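PDB 7OTJ: ATP-dependent DNA helicase PIF1, which couples ATP hydrolysis to 5'-3' unwinding of DNA, probably including G-quadruplexes, in maintenance of the nuclear and mitochondrial genomes. Local coordinates for residues Ser449-Ile452 with His453-Gln456. Residues are numbered along the deposited sequence; the frame is centred on the assembly and turned at random.
Sequences SLSI and HKSQ. With nucleotides of chain C.
Ser451 ends strand 449-451 and caps the single helical turn that follows, its backbone O accepting from Ser455 N at 3.0 Å. With chi1 at 69°, the Ser451 hydroxyl sits between its own backbone N and carbonyl carbon, and from this N-cap position Ser451 OG accepts Lys454 N at 3.2 Å, a capping bond. The same OG donates to a phosphate oxygen of the bound DNA, OP1 of DT3 of chain C, at 2.8 Å, so one hydroxyl ties the start of the helix to the DNA backbone. Lys454 runs past this phosphate with its aliphatic part, CG lying 3.5 Å from OP1 of DT3. Leu450 CD1 rests 3.8 Å from Lys454 CB, the two side chains crossing at about a right angle. His453 lays one ring face on the sugar of DT2 of chain C, whose C2' stands over the ring centre. At the far end of the turn the Ser455 hydroxyl folds back to donate to Ile452 O, with OG 2.6 Å from it, joined there by weak bonds from the amides of Ser455 and Gln456. Ile452 itself packs against helix 475-481 and strand 234-237. Gln456 leaves the helix and reaches Glu108 with NE2, its side chain about 6 Å from the bound tetrafluoroaluminate. The strand is an outermost one of the four-stranded parallel sheet of the second RecA-like domain, and SIHKSQ fits motif V of superfamily 1 helicases, meeting the DNA backbone through Ser451 and His453 and continuing to Gln456 near the nucleotide site.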
loop_
_atom_site.group_PDB
_atom_site.type_symbol
_atom_site.label_atom_id
_atom_site.label_comp_id
_atom_site.label_asym_id
_atom_site.label_seq_id
_atom_site.Cartn_x
_atom_site.Cartn_y
_atom_site.Cartn_z
ATOM N N SER A 449 2.672 7.470 -12.771
ATOM C CA SER A 449 3.509 7.929 -11.670
ATOM C C SER A 449 2.935 7.471 -10.327
ATOM O O SER A 449 1.768 7.096 -10.209
ATOM C CB SER A 449 3.635 9.458 -11.710
ATOM O OG SER A 449 4.427 9.942 -10.642
ATOM N N LEU A 450 3.751 7.550 -9.282
ATOM C CA LEU A 450 3.330 7.004 -7.999
ATOM C C LEU A 450 4.204 7.586 -6.902
ATOM O O LEU A 450 5.397 7.819 -7.115
ATOM C CB LEU A 450 3.421 5.471 -8.001
ATOM C CG LEU A 450 2.973 4.715 -6.753
ATOM C CD1 LEU A 450 1.461 4.809 -6.581
ATOM C CD2 LEU A 450 3.425 3.265 -6.828
ATOM N N SER A 451 3.603 7.846 -5.742
ATOM C CA SER A 451 4.373 8.370 -4.626
ATOM C C SER A 451 5.294 7.288 -4.071
ATOM O O SER A 451 4.972 6.095 -4.094
ATOM C CB SER A 451 3.451 8.899 -3.524
ATOM O OG SER A 451 2.741 7.856 -2.875
ATOM N N ILE A 452 6.463 7.714 -3.588
ATOM C CA ILE A 452 7.390 6.773 -2.967
ATOM C C ILE A 452 6.713 6.058 -1.807
ATOM O O ILE A 452 6.938 4.862 -1.583
ATOM C CB ILE A 452 8.677 7.492 -2.527
ATOM C CG1 ILE A 452 9.426 8.014 -3.758
ATOM C CG2 ILE A 452 9.566 6.560 -1.714
ATOM C CD1 ILE A 452 10.609 8.884 -3.440
ATOM N N HIS A 453 5.864 6.776 -1.058
ATOM C CA HIS A 453 5.151 6.164 0.059
ATOM C C HIS A 453 4.334 4.966 -0.404
ATOM O O HIS A 453 4.460 3.865 0.146
ATOM C CB HIS A 453 4.251 7.199 0.735
ATOM C CG HIS A 453 4.915 7.938 1.853
ATOM N ND1 HIS A 453 5.799 8.977 1.641
ATOM C CD2 HIS A 453 4.828 7.784 3.195
ATOM C CE1 HIS A 453 6.225 9.431 2.806
ATOM N NE2 HIS A 453 5.652 8.723 3.764
ATOM N N LYS A 454 3.551 5.141 -1.468
ATOM C CA LYS A 454 2.701 4.066 -1.954
ATOM C C LYS A 454 3.483 3.013 -2.727
ATOM O O LYS A 454 2.967 1.913 -2.942
ATOM C CB LYS A 454 1.572 4.633 -2.829
ATOM C CG LYS A 454 0.500 5.407 -2.049
ATOM C CD LYS A 454 -0.598 5.979 -2.954
ATOM C CE LYS A 454 -1.199 4.912 -3.870
ATOM N NZ LYS A 454 -2.162 5.454 -4.879
ATOM N N SER A 455 4.715 3.310 -3.138
ATOM C CA SER A 455 5.533 2.272 -3.753
ATOM C C SER A 455 6.079 1.284 -2.737
ATOM O O SER A 455 6.424 0.160 -3.120
ATOM C CB SER A 455 6.710 2.884 -4.516
ATOM O OG SER A 455 7.663 3.438 -3.621
ATOM N N GLN A 456 6.160 1.665 -1.462
ATOM C CA GLN A 456 6.782 0.799 -0.469
ATOM C C GLN A 456 6.047 -0.535 -0.402
ATOM O O GLN A 456 4.855 -0.587 -0.080
ATOM C CB GLN A 456 6.813 1.480 0.896
ATOM C CG GLN A 456 7.556 0.664 1.944
ATOM C CD GLN A 456 7.819 1.438 3.220
ATOM O OE1 GLN A 456 8.247 2.588 3.187
ATOM N NE2 GLN A 456 7.572 0.803 4.357
ATOM P P DT C 2 2.406 15.532 0.072
ATOM O OP1 DT C 2 2.972 15.793 -1.270
ATOM O OP2 DT C 2 1.141 16.178 0.492
ATOM O "O5'" DT C 2 2.254 13.948 0.227
ATOM C "C5'" DT C 2 3.277 13.082 -0.260
ATOM C "C4'" DT C 2 3.524 11.931 0.699
ATOM O "O4'" DT C 2 4.207 12.428 1.866
ATOM C "C3'" DT C 2 2.265 11.234 1.188
ATOM O "O3'" DT C 2 2.050 10.074 0.410
ATOM C "C2'" DT C 2 2.563 10.878 2.649
ATOM C "C1'" DT C 2 3.687 11.836 3.046
ATOM N N1 DT C 2 3.263 12.934 3.974
ATOM C C2 DT C 2 4.024 13.197 5.093
ATOM O O2 DT C 2 5.022 12.561 5.387
ATOM N N3 DT C 2 3.563 14.229 5.870
ATOM C C4 DT C 2 2.451 15.014 5.637
ATOM O O4 DT C 2 2.119 15.920 6.397
ATOM C C5 DT C 2 1.707 14.695 4.440
ATOM C C7 DT C 2 0.480 15.483 4.084
ATOM C C6 DT C 2 2.146 13.684 3.674
ATOM P P DT C 3 0.574 9.693 -0.088
ATOM O OP1 DT C 3 0.716 8.853 -1.304
ATOM O OP2 DT C 3 -0.215 10.947 -0.142
ATOM O "O5'" DT C 3 -0.009 8.796 1.109
ATOM C "C5'" DT C 3 0.653 7.592 1.470
ATOM C "C4'" DT C 3 0.207 7.081 2.838
ATOM O "O4'" DT C 3 0.591 8.020 3.862
ATOM C "C3'" DT C 3 -1.287 6.890 3.011
ATOM O "O3'" DT C 3 -1.653 5.592 2.580
ATOM C "C2'" DT C 3 -1.478 7.045 4.522
ATOM C "C1'" DT C 3 -0.361 8.010 4.914
ATOM N N1 DT C 3 -0.816 9.408 5.135
ATOM C C2 DT C 3 -1.157 9.812 6.401
ATOM O O2 DT C 3 -1.126 9.072 7.366
ATOM N N3 DT C 3 -1.544 11.126 6.497
ATOM C C4 DT C 3 -1.611 12.056 5.466
ATOM O O4 DT C 3 -1.972 13.217 5.642
ATOM C C5 DT C 3 -1.232 11.561 4.164
ATOM C C7 DT C 3 -1.266 12.470 2.967
ATOM C C6 DT C 3 -0.853 10.279 4.065
#